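Local coordinates for multidrug resistance protein (Vibrio cholerae, PDB 1YC9) that probably forms the trimeric outer-membrane exit duct of a multidrug efflux system and could contribute to resistance to puromycin, acriflavine and tetraphenylarsonium, at residues E40-H45 with L141-S146; Q161-A166 with N410-L415; E176-R181 with G185-G190; G254-R259 with H354-V359. The protein carries 1 engineered substitution. All coordinates share one frame; numbering follows the deposited sequence.

Interaction 1: E40-H45 with L141-S146; sequences EEALQH and LMISTS
Ile143 meets Leu43 and Ala42 through one methyl branch. Its CG2 sits 3.8 Å from Leu43 CD2 and 3.9 Å from Ala42 CB, so a single methyl bridges two neighbouring residues near the end of helix 33-44. The first torsion of Ile143 explains this: CG1 lies anti to the carbonyl carbon (chi1 -68°), which leaves CG2 anti to the backbone N and directed at the short helix. Leu43 comes in differently. Its CB does not point straight across, and the branch carrying CD2 does the reaching, running alongside the isoleucine in the opposite sense and coming within 4.1 Å of Ile143 CB as well. The CB of Ala42 points toward the long helix, and that one carbon is all it has to offer; the backbones approach most closely here, with Ala42 CA 7.4 Å from Ile143 CA.

Around this patch, Leu43 also touches Trp27 and Arg140, Ala42 rests on Ile147, and Ile143 on Ser48 of helix 47-67. Next to it, Glu41 turns its carboxylate to other partners: a salt bridge to Arg230 and hydrogen bonds with His37 and Gln226. The peptide oxygen of Ile143 is used within its own helix, where Ser146 OG donates to it over 2.9 Å.

Short helix 33-44 is thereby laid against helix 117-183. No hydrogen bond or charge pair crosses between 40-45 and 141-146, which implies that the two segments meet by the fit of three aliphatic side chains, while the nearby charge of Glu41 is taken up by partners outside them.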
# COMPACT_ATOMS: atom_id res chain seq x y z
N GLU A 40 18.18 15.92 13.32
CA GLU A 40 17.70 16.66 14.48
C GLU A 40 16.50 17.55 14.20
O GLU A 40 15.54 17.53 14.96
CB GLU A 40 18.85 17.42 15.10
CG GLU A 40 19.80 16.42 15.75
CD GLU A 40 21.22 16.74 16.01
OE1 GLU A 40 21.54 17.95 15.97
OE2 GLU A 40 22.06 15.82 16.15
N GLU A 41 16.53 18.28 13.09
CA GLU A 41 15.40 19.09 12.62
C GLU A 41 14.13 18.25 12.45
O GLU A 41 13.06 18.64 12.93
CB GLU A 41 15.71 19.77 11.28
CG GLU A 41 16.67 20.95 11.35
CD GLU A 41 17.18 21.32 9.94
OE1 GLU A 41 16.36 21.61 9.06
OE2 GLU A 41 18.39 21.28 9.70
N ALA A 42 14.26 17.13 11.74
CA ALA A 42 13.14 16.24 11.46
C ALA A 42 12.56 15.66 12.75
O ALA A 42 11.38 15.49 12.83
CB ALA A 42 13.57 15.10 10.56
N LEU A 43 13.42 15.30 13.71
CA LEU A 43 12.95 14.74 14.98
C LEU A 43 12.39 15.77 15.99
O LEU A 43 11.80 15.40 16.99
CB LEU A 43 14.07 13.90 15.60
CG LEU A 43 14.43 12.64 14.79
CD1 LEU A 43 15.54 11.84 15.50
CD2 LEU A 43 13.22 11.73 14.49
N GLN A 44 12.60 17.05 15.73
CA GLN A 44 12.10 18.10 16.62
C GLN A 44 10.70 18.54 16.20
O GLN A 44 9.79 18.64 17.02
CB GLN A 44 13.05 19.30 16.62
CG GLN A 44 12.82 20.27 17.77
N HIS A 45 10.55 18.81 14.91
CA HIS A 45 9.28 19.17 14.32
C HIS A 45 9.34 18.83 12.83
O HIS A 45 10.18 19.33 12.10
CB HIS A 45 8.97 20.67 14.50
CG HIS A 45 7.54 21.02 14.21
ND1 HIS A 45 7.12 21.48 12.98
CD2 HIS A 45 6.42 20.94 14.98
CE1 HIS A 45 5.81 21.68 13.00
NE2 HIS A 45 5.36 21.36 14.20
N LEU A 141 12.89 5.63 13.92
CA LEU A 141 13.87 4.93 13.10
C LEU A 141 13.62 5.14 11.62
O LEU A 141 14.55 5.30 10.84
CB LEU A 141 13.85 3.44 13.42
CG LEU A 141 15.09 2.53 13.38
CD1 LEU A 141 14.90 1.32 12.45
CD2 LEU A 141 16.45 3.22 13.22
N MET A 142 12.35 5.12 11.23
CA MET A 142 11.98 5.27 9.83
C MET A 142 12.30 6.68 9.33
O MET A 142 12.68 6.86 8.18
CB MET A 142 10.49 4.97 9.63
CG MET A 142 9.99 5.19 8.21
SD MET A 142 8.27 4.69 7.99
CE MET A 142 7.46 5.77 9.16
N ILE A 143 12.14 7.66 10.21
CA ILE A 143 12.50 9.04 9.90
C ILE A 143 14.01 9.22 9.76
O ILE A 143 14.50 9.75 8.75
CB ILE A 143 11.93 10.00 10.98
CG1 ILE A 143 10.39 10.03 10.89
CG2 ILE A 143 12.43 11.42 10.80
CD1 ILE A 143 9.73 10.62 12.10
N SER A 144 14.75 8.76 10.76
CA SER A 144 16.17 9.02 10.74
C SER A 144 16.84 8.22 9.63
O SER A 144 17.70 8.75 8.95
CB SER A 144 16.78 8.68 12.11
OG SER A 144 16.50 7.34 12.41
N THR A 145 16.46 6.97 9.42
CA THR A 145 17.08 6.17 8.39
C THR A 145 16.67 6.66 7.00
O THR A 145 17.47 6.55 6.08
CB THR A 145 16.83 4.67 8.51
OG1 THR A 145 15.42 4.38 8.42
CG2 THR A 145 17.28 4.16 9.83
N SER A 146 15.44 7.16 6.84
CA SER A 146 15.02 7.64 5.51
C SER A 146 15.88 8.85 5.11
O SER A 146 16.38 8.89 4.01
CB SER A 146 13.52 7.95 5.46
OG SER A 146 13.25 9.09 6.22

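Interaction 2: Q161-A166 with N410-L415; sequences QETVHA and NNQRAL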
# COMPACT_ATOMS: atom_id res chain seq x y z
N GLN A 161 29.70 13.20 -9.38
CA GLN A 161 29.96 14.50 -9.93
C GLN A 161 31.47 14.78 -10.00
O GLN A 161 31.96 15.19 -11.04
CB GLN A 161 29.25 15.57 -9.16
CG GLN A 161 29.59 17.01 -9.66
CD GLN A 161 28.98 18.09 -8.81
OE1 GLN A 161 29.34 18.27 -7.65
NE2 GLN A 161 28.08 18.83 -9.39
N GLU A 162 32.21 14.50 -8.93
CA GLU A 162 33.64 14.79 -8.93
C GLU A 162 34.34 13.97 -10.02
O GLU A 162 35.16 14.48 -10.81
CB GLU A 162 34.23 14.49 -7.57
CG GLU A 162 35.57 15.16 -7.34
CD GLU A 162 35.98 15.08 -5.89
OE1 GLU A 162 36.47 14.02 -5.52
OE2 GLU A 162 35.79 16.08 -5.13
N THR A 163 34.01 12.70 -10.06
CA THR A 163 34.59 11.75 -11.02
C THR A 163 34.32 12.11 -12.49
O THR A 163 35.24 12.11 -13.36
CB THR A 163 34.01 10.38 -10.73
OG1 THR A 163 34.41 9.98 -9.41
CG2 THR A 163 34.57 9.30 -11.66
N VAL A 164 33.08 12.49 -12.75
CA VAL A 164 32.67 12.80 -14.12
C VAL A 164 33.21 14.20 -14.54
O VAL A 164 33.66 14.38 -15.68
CB VAL A 164 31.14 12.63 -14.31
CG1 VAL A 164 30.66 13.16 -15.67
CG2 VAL A 164 30.74 11.16 -14.17
N HIS A 165 33.20 15.15 -13.63
CA HIS A 165 33.76 16.48 -13.90
C HIS A 165 35.26 16.37 -14.21
O HIS A 165 35.74 16.98 -15.18
CB HIS A 165 33.49 17.41 -12.72
CG HIS A 165 34.11 18.76 -12.87
ND1 HIS A 165 35.45 18.98 -12.65
CD2 HIS A 165 33.57 19.97 -13.15
CE1 HIS A 165 35.72 20.26 -12.85
NE2 HIS A 165 34.59 20.88 -13.13
N ALA A 166 36.00 15.58 -13.42
CA ALA A 166 37.43 15.37 -13.66
C ALA A 166 37.67 14.69 -14.99
O ALA A 166 38.59 15.10 -15.75
CB ALA A 166 38.07 14.56 -12.56
N ASN A 410 34.34 4.15 -16.51
CA ASN A 410 33.33 3.18 -16.11
C ASN A 410 33.73 2.54 -14.78
O ASN A 410 32.92 2.44 -13.86
CB ASN A 410 33.15 2.10 -17.18
CG ASN A 410 32.39 2.61 -18.37
OD1 ASN A 410 31.71 3.63 -18.26
ND2 ASN A 410 32.52 1.92 -19.49
N ASN A 411 35.01 2.21 -14.65
CA ASN A 411 35.52 1.58 -13.43
C ASN A 411 35.59 2.53 -12.24
O ASN A 411 35.29 2.15 -11.14
CB ASN A 411 36.88 0.90 -13.68
CG ASN A 411 36.81 -0.20 -14.71
OD1 ASN A 411 35.86 -0.92 -14.75
ND2 ASN A 411 37.87 -0.40 -15.46
N GLN A 412 35.90 3.80 -12.49
CA GLN A 412 35.93 4.80 -11.45
C GLN A 412 34.54 5.02 -10.89
O GLN A 412 34.37 5.17 -9.71
CB GLN A 412 36.47 6.13 -11.98
CG GLN A 412 37.95 6.16 -12.19
CD GLN A 412 38.40 7.47 -12.84
OE1 GLN A 412 37.70 8.06 -13.71
NE2 GLN A 412 39.58 7.94 -12.43
N ARG A 413 33.53 5.05 -11.76
CA ARG A 413 32.17 5.21 -11.28
C ARG A 413 31.72 4.00 -10.48
O ARG A 413 31.08 4.16 -9.43
CB ARG A 413 31.26 5.50 -12.44
CG ARG A 413 31.54 6.91 -12.88
CD ARG A 413 30.61 7.41 -13.91
NE ARG A 413 29.36 7.88 -13.31
CZ ARG A 413 28.28 8.16 -14.04
NH1 ARG A 413 28.36 8.03 -15.36
NH2 ARG A 413 27.15 8.57 -13.48
N ALA A 414 32.06 2.81 -10.96
CA ALA A 414 31.75 1.56 -10.26
C ALA A 414 32.37 1.59 -8.89
O ALA A 414 31.74 1.25 -7.90
CB ALA A 414 32.19 0.35 -11.06
N LEU A 415 33.62 2.02 -8.82
CA LEU A 415 34.28 2.13 -7.52
C LEU A 415 33.63 3.09 -6.56
O LEU A 415 33.42 2.74 -5.41
CB LEU A 415 35.76 2.48 -7.71
CG LEU A 415 36.57 2.55 -6.42
CD1 LEU A 415 36.45 1.28 -5.60
CD2 LEU A 415 38.03 2.83 -6.79
O HOH W 1 37.66 10.77 -13.30
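Gln412 and Thr163 make the first touch, aliphatic to aliphatic: Gln412 CB lies 3.7 Å from Thr163 CG2. A chi1 of -62° sets OG1 of the threonine beside the backbone N and CG2 anti to it; the methyl reaches across the gap while OG1 is hydrogen-bonded to Ala159 O. Beyond CG the Gln412 chain is extended, and its OE1 takes a hydrogen bond from a water at 2.7 Å. The same water donates to Thr163 O over 2.8 Å, so it links the amide to the main chain of the facing helix.

One residue on, Arg413 starts with CG 4.0 Å from the same Thr163 methyl, then bends at its third side-chain torsion (chi3 82°) to pass Val164. Val164 CG2 stands over one face of the guanidinium, off toward the rim, with Arg413 NE 3.7 Å away. NE donates to Asn160 OD1, one residue before 161-166 on helix 117-183, and NH1 forms a salt bridge with Glu205 on helix 189-223. Hence the methyl packs on the flat group while those bonds fix its rotation.

The two short axes approach to 10.0 Å and run at 166°, close to antiparallel. Helices 117-183 and 398-433 lie side by side here in the long helical barrel of the outer membrane factor family, the periplasmic part of the trimeric duct.

Interaction 3: E176-R181 with G185-G190; sequences ELLEKR and GLETLG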
# COMPACT_ATOMS: atom_id res chain seq x y z
N GLU A 176 41.39 19.18 -27.55
CA GLU A 176 42.24 20.29 -27.93
C GLU A 176 43.64 19.87 -28.37
O GLU A 176 44.24 20.54 -29.22
CB GLU A 176 42.23 21.37 -26.86
CG GLU A 176 43.24 21.29 -25.77
CD GLU A 176 43.04 22.43 -24.79
OE1 GLU A 176 43.87 23.38 -24.80
OE2 GLU A 176 42.02 22.40 -24.04
N LEU A 177 44.12 18.74 -27.85
CA LEU A 177 45.31 18.10 -28.41
C LEU A 177 45.04 17.59 -29.82
O LEU A 177 45.86 17.81 -30.72
CB LEU A 177 45.79 16.94 -27.53
CG LEU A 177 47.03 16.22 -28.09
CD1 LEU A 177 48.24 17.12 -28.13
CD2 LEU A 177 47.31 14.96 -27.29
N LEU A 178 43.93 16.88 -30.01
CA LEU A 178 43.63 16.27 -31.30
C LEU A 178 43.36 17.33 -32.36
O LEU A 178 43.65 17.12 -33.51
CB LEU A 178 42.43 15.33 -31.23
CG LEU A 178 42.73 13.84 -31.02
CD1 LEU A 178 43.56 13.61 -29.75
CD2 LEU A 178 41.43 13.04 -30.97
N GLU A 179 42.84 18.47 -31.93
CA GLU A 179 42.56 19.57 -32.83
C GLU A 179 43.86 20.25 -33.29
O GLU A 179 43.98 20.61 -34.46
CB GLU A 179 41.66 20.59 -32.17
CG GLU A 179 40.18 20.23 -32.28
CD GLU A 179 39.28 21.38 -31.89
OE1 GLU A 179 39.50 21.96 -30.80
OE2 GLU A 179 38.36 21.73 -32.68
N LYS A 180 44.80 20.45 -32.35
CA LYS A 180 46.11 21.01 -32.67
C LYS A 180 46.83 20.05 -33.64
O LYS A 180 47.39 20.49 -34.66
CB LYS A 180 46.92 21.26 -31.39
N ARG A 181 46.73 18.75 -33.37
CA ARG A 181 47.32 17.76 -34.26
C ARG A 181 46.70 17.73 -35.64
O ARG A 181 47.42 17.69 -36.64
CB ARG A 181 47.25 16.37 -33.68
CG ARG A 181 48.26 16.19 -32.53
CD ARG A 181 48.20 14.82 -31.89
NE ARG A 181 48.43 13.71 -32.83
CZ ARG A 181 49.45 12.86 -32.80
NH1 ARG A 181 50.42 12.97 -31.90
NH2 ARG A 181 49.52 11.89 -33.68
N GLY A 185 48.17 18.46 -39.61
CA GLY A 185 48.20 17.31 -40.51
C GLY A 185 48.60 15.99 -39.88
O GLY A 185 48.84 15.02 -40.60
N LEU A 186 48.63 15.93 -38.54
CA LEU A 186 49.04 14.73 -37.79
C LEU A 186 47.87 13.89 -37.23
O LEU A 186 48.10 12.84 -36.61
CB LEU A 186 49.94 15.17 -36.65
CG LEU A 186 51.17 16.01 -37.04
CD1 LEU A 186 51.82 16.61 -35.79
CD2 LEU A 186 52.13 15.12 -37.82
N GLU A 187 46.63 14.29 -37.49
CA GLU A 187 45.43 13.53 -37.07
C GLU A 187 44.27 13.75 -38.07
O GLU A 187 44.27 14.73 -38.80
CB GLU A 187 45.09 13.96 -35.63
CG GLU A 187 43.91 13.24 -34.98
CD GLU A 187 44.11 11.75 -34.91
OE1 GLU A 187 43.53 11.04 -35.76
OE2 GLU A 187 44.80 11.31 -33.93
N THR A 188 43.30 12.84 -38.05
CA THR A 188 42.13 12.94 -38.92
C THR A 188 41.01 13.74 -38.26
O THR A 188 41.02 13.98 -37.06
CB THR A 188 41.62 11.54 -39.31
OG1 THR A 188 40.24 11.62 -39.67
CG2 THR A 188 41.62 10.62 -38.10
N LEU A 189 40.05 14.15 -39.08
CA LEU A 189 38.86 14.87 -38.62
C LEU A 189 37.89 13.90 -37.88
O LEU A 189 37.17 14.31 -36.98
CB LEU A 189 38.13 15.52 -39.80
CG LEU A 189 36.93 16.40 -39.47
CD1 LEU A 189 37.20 17.50 -38.43
CD2 LEU A 189 36.40 17.05 -40.73
N GLY A 190 37.90 12.65 -38.30
CA GLY A 190 37.15 11.57 -37.66
C GLY A 190 37.46 11.44 -36.20
O GLY A 190 36.55 11.39 -35.38
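Arg181 and Leu186 form the tight side, where the chain folds back at the end of helix 117-183. Leu186 N donates to Arg181 O over 2.9 Å, at 155°. Gly185, with its positive phi of 72°, is the C-prime residue of a Schellman motif that stops the helix, its own N bonding to Tyr182 O. Glu187 then closes in: its CB lies 3.8 Å from Arg181 CB, and its CG is 4.2 Å from Leu178 CG. Leu178 is buried among the neighbouring helices, against Tyr391, Tyr398 and Ala195.

Toward the surface the grip slackens. The Arg181 chain bends at its third torsion, bringing the guanidinium beneath Leu186 CB, which lies over one face; Glu187 CB sits near its edge. NH2 of Arg181 makes a weak bond to Leu186 O, 3.4 Å long, while the group as a whole makes a cation-pi contact with Tyr391. Leu186 itself lies on the surface.

Past the turn, Glu187 OE1 accepts from Thr188 N at 2.9 Å and is hydrogen-bonded to Ser191 OG, tying the carboxylate to the next helix start. Thr188 is the N-cap of helix 189-223, its OG1 accepting from Gly190 N. Arg390 and Ile386 of the third subunit pack on Thr188 and Leu189, respectively. A Schellman stop followed by an N-cap start makes this the tight bend of a helical hairpin, as at the periplasmic end of outer membrane factor ducts.

Interaction 4: G254-R259 with H354-V359; sequences GLLGHR and HEIADV. Unlike the reference sequence in segment 354-359: His354 (reference Tyr), Ile356 (reference Val).
Two bends in a row, chi2 -89° and chi3 -50°, swing the Arg259 side chain round so that its guanidinium presents an end to Glu355, whose own chain runs out extended from helix 326-391. NH1 and NH2 both fasten on a single oxygen: Glu355 OE1 accepts from Arg259 NH1 over 2.9 Å and from Arg259 NH2 over 3.1 Å. The oxygen lies close to the guanidinium plane, but the two N-H groups come to it from one face of the carboxylate, with the planes 30° apart, so this salt bridge is forked and tilted. Arg259 has more to do, since NH2 also bridges to Asp261 and NH1 donates to Ala432 O. Glu355 OE2 is held by Gln351.

In the fold, 254-259 is the connection that leads into helix 260-281 of the second half of this outer membrane efflux protein. A type I beta turn from Leu256 to Arg259 ends it, closed by Arg259 N to Leu256 O at 3.1 Å, and Arg259 is then the N-cap of that helix.

Beside the charged pair lies an apolar patch. CG2 of Ile356, which differs from the reference sequence, rests 4.0 Å from Leu255 CD1, the two side chains sliding past one another in opposite directions. The other branch of Ile356 ends in CD1, modelled 3.2 Å from Leu256 CD2, tighter than normal carbon contact and so of doubtful exactness. Leu349, Ala352 and Leu353 also pack on Leu256, and Ala432 on Ile356.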
# COMPACT_ATOMS: atom_id res chain seq x y z
N GLY A 254 19.64 -13.83 18.57
CA GLY A 254 19.82 -13.04 19.78
C GLY A 254 19.91 -11.56 19.46
O GLY A 254 19.68 -10.69 20.31
N LEU A 255 20.15 -11.26 18.19
CA LEU A 255 20.34 -9.88 17.78
C LEU A 255 19.07 -9.11 17.41
O LEU A 255 19.14 -8.09 16.76
CB LEU A 255 21.44 -9.75 16.73
CG LEU A 255 21.36 -10.46 15.39
CD1 LEU A 255 22.73 -10.49 14.76
CD2 LEU A 255 20.78 -11.85 15.47
N LEU A 256 17.92 -9.58 17.87
CA LEU A 256 16.62 -9.02 17.46
C LEU A 256 15.86 -8.19 18.48
O LEU A 256 14.73 -7.77 18.21
CB LEU A 256 15.69 -10.15 17.00
CG LEU A 256 16.25 -11.06 15.92
CD1 LEU A 256 15.41 -12.34 15.83
CD2 LEU A 256 16.34 -10.35 14.58
N GLY A 257 16.47 -7.93 19.64
CA GLY A 257 15.75 -7.30 20.75
C GLY A 257 15.56 -5.81 20.66
O GLY A 257 14.80 -5.22 21.42
N HIS A 258 16.27 -5.15 19.76
CA HIS A 258 15.97 -3.74 19.55
C HIS A 258 14.98 -3.57 18.36
O HIS A 258 14.75 -2.45 17.91
CB HIS A 258 17.26 -2.92 19.35
N ARG A 259 14.39 -4.67 17.86
CA ARG A 259 13.45 -4.52 16.75
C ARG A 259 12.09 -4.17 17.35
O ARG A 259 11.40 -5.05 17.92
CB ARG A 259 13.32 -5.79 15.92
CG ARG A 259 14.58 -6.22 15.22
CD ARG A 259 14.76 -5.64 13.88
NE ARG A 259 13.62 -5.74 12.95
CZ ARG A 259 13.74 -5.80 11.63
NH1 ARG A 259 14.94 -5.93 11.09
NH2 ARG A 259 12.68 -5.85 10.85
N HIS A 354 15.84 -12.14 7.73
CA HIS A 354 16.18 -12.03 6.31
C HIS A 354 16.99 -10.74 6.15
O HIS A 354 18.00 -10.71 5.44
CB HIS A 354 14.88 -11.98 5.52
CG HIS A 354 14.99 -11.70 4.06
ND1 HIS A 354 13.92 -11.22 3.33
CD2 HIS A 354 16.01 -11.87 3.17
CE1 HIS A 354 14.27 -11.11 2.06
NE2 HIS A 354 15.53 -11.48 1.94
N GLU A 355 16.50 -9.67 6.76
CA GLU A 355 17.11 -8.36 6.63
C GLU A 355 18.53 -8.36 7.19
O GLU A 355 19.49 -7.89 6.52
CB GLU A 355 16.29 -7.30 7.30
CG GLU A 355 15.10 -6.87 6.45
CD GLU A 355 14.06 -6.06 7.22
OE1 GLU A 355 14.39 -5.52 8.30
OE2 GLU A 355 12.93 -5.94 6.69
N ILE A 356 18.67 -8.97 8.36
CA ILE A 356 20.00 -9.12 8.98
C ILE A 356 20.90 -10.04 8.17
O ILE A 356 22.07 -9.71 7.96
CB ILE A 356 19.91 -9.64 10.43
CG1 ILE A 356 19.20 -8.59 11.25
CG2 ILE A 356 21.35 -9.83 11.03
CD1 ILE A 356 18.49 -9.12 12.48
N ALA A 357 20.35 -11.16 7.66
CA ALA A 357 21.10 -12.05 6.83
C ALA A 357 21.63 -11.35 5.58
O ALA A 357 22.77 -11.64 5.18
CB ALA A 357 20.31 -13.29 6.42
N ASP A 358 20.84 -10.45 5.00
CA ASP A 358 21.23 -9.74 3.77
C ASP A 358 22.33 -8.74 4.07
O ASP A 358 23.29 -8.64 3.32
CB ASP A 358 20.06 -9.02 3.14
CG ASP A 358 19.20 -9.92 2.26
OD1 ASP A 358 19.36 -11.15 2.27
OD2 ASP A 358 18.29 -9.47 1.52
N VAL A 359 22.21 -8.03 5.18
CA VAL A 359 23.24 -7.07 5.56
C VAL A 359 24.59 -7.79 5.75
O VAL A 359 25.62 -7.33 5.25
CB VAL A 359 22.92 -6.29 6.84
CG1 VAL A 359 24.16 -5.44 7.24
CG2 VAL A 359 21.68 -5.41 6.66

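From the N terminus, interaction 1 comes first: it closes a loop of 95 residues containing strands 73-84 and 98-111, and lays helix 33-44 on helix 117-183. That long helix also serves interactions 2 and 3, whose centres stand about 26 Å apart. Interaction 3 closes the shortest loop, three residues at the turn into helix 189-223. Interaction 4 closes 94 residues holding strands 286-298 and 309-322, and ties the connection before helix 260-281 to helix 326-391. Interaction 2 spans 243 residues and encloses both 3 and 4, joining helix 117-183 to helix 398-433 across the two halves of the chain. No two loops cross.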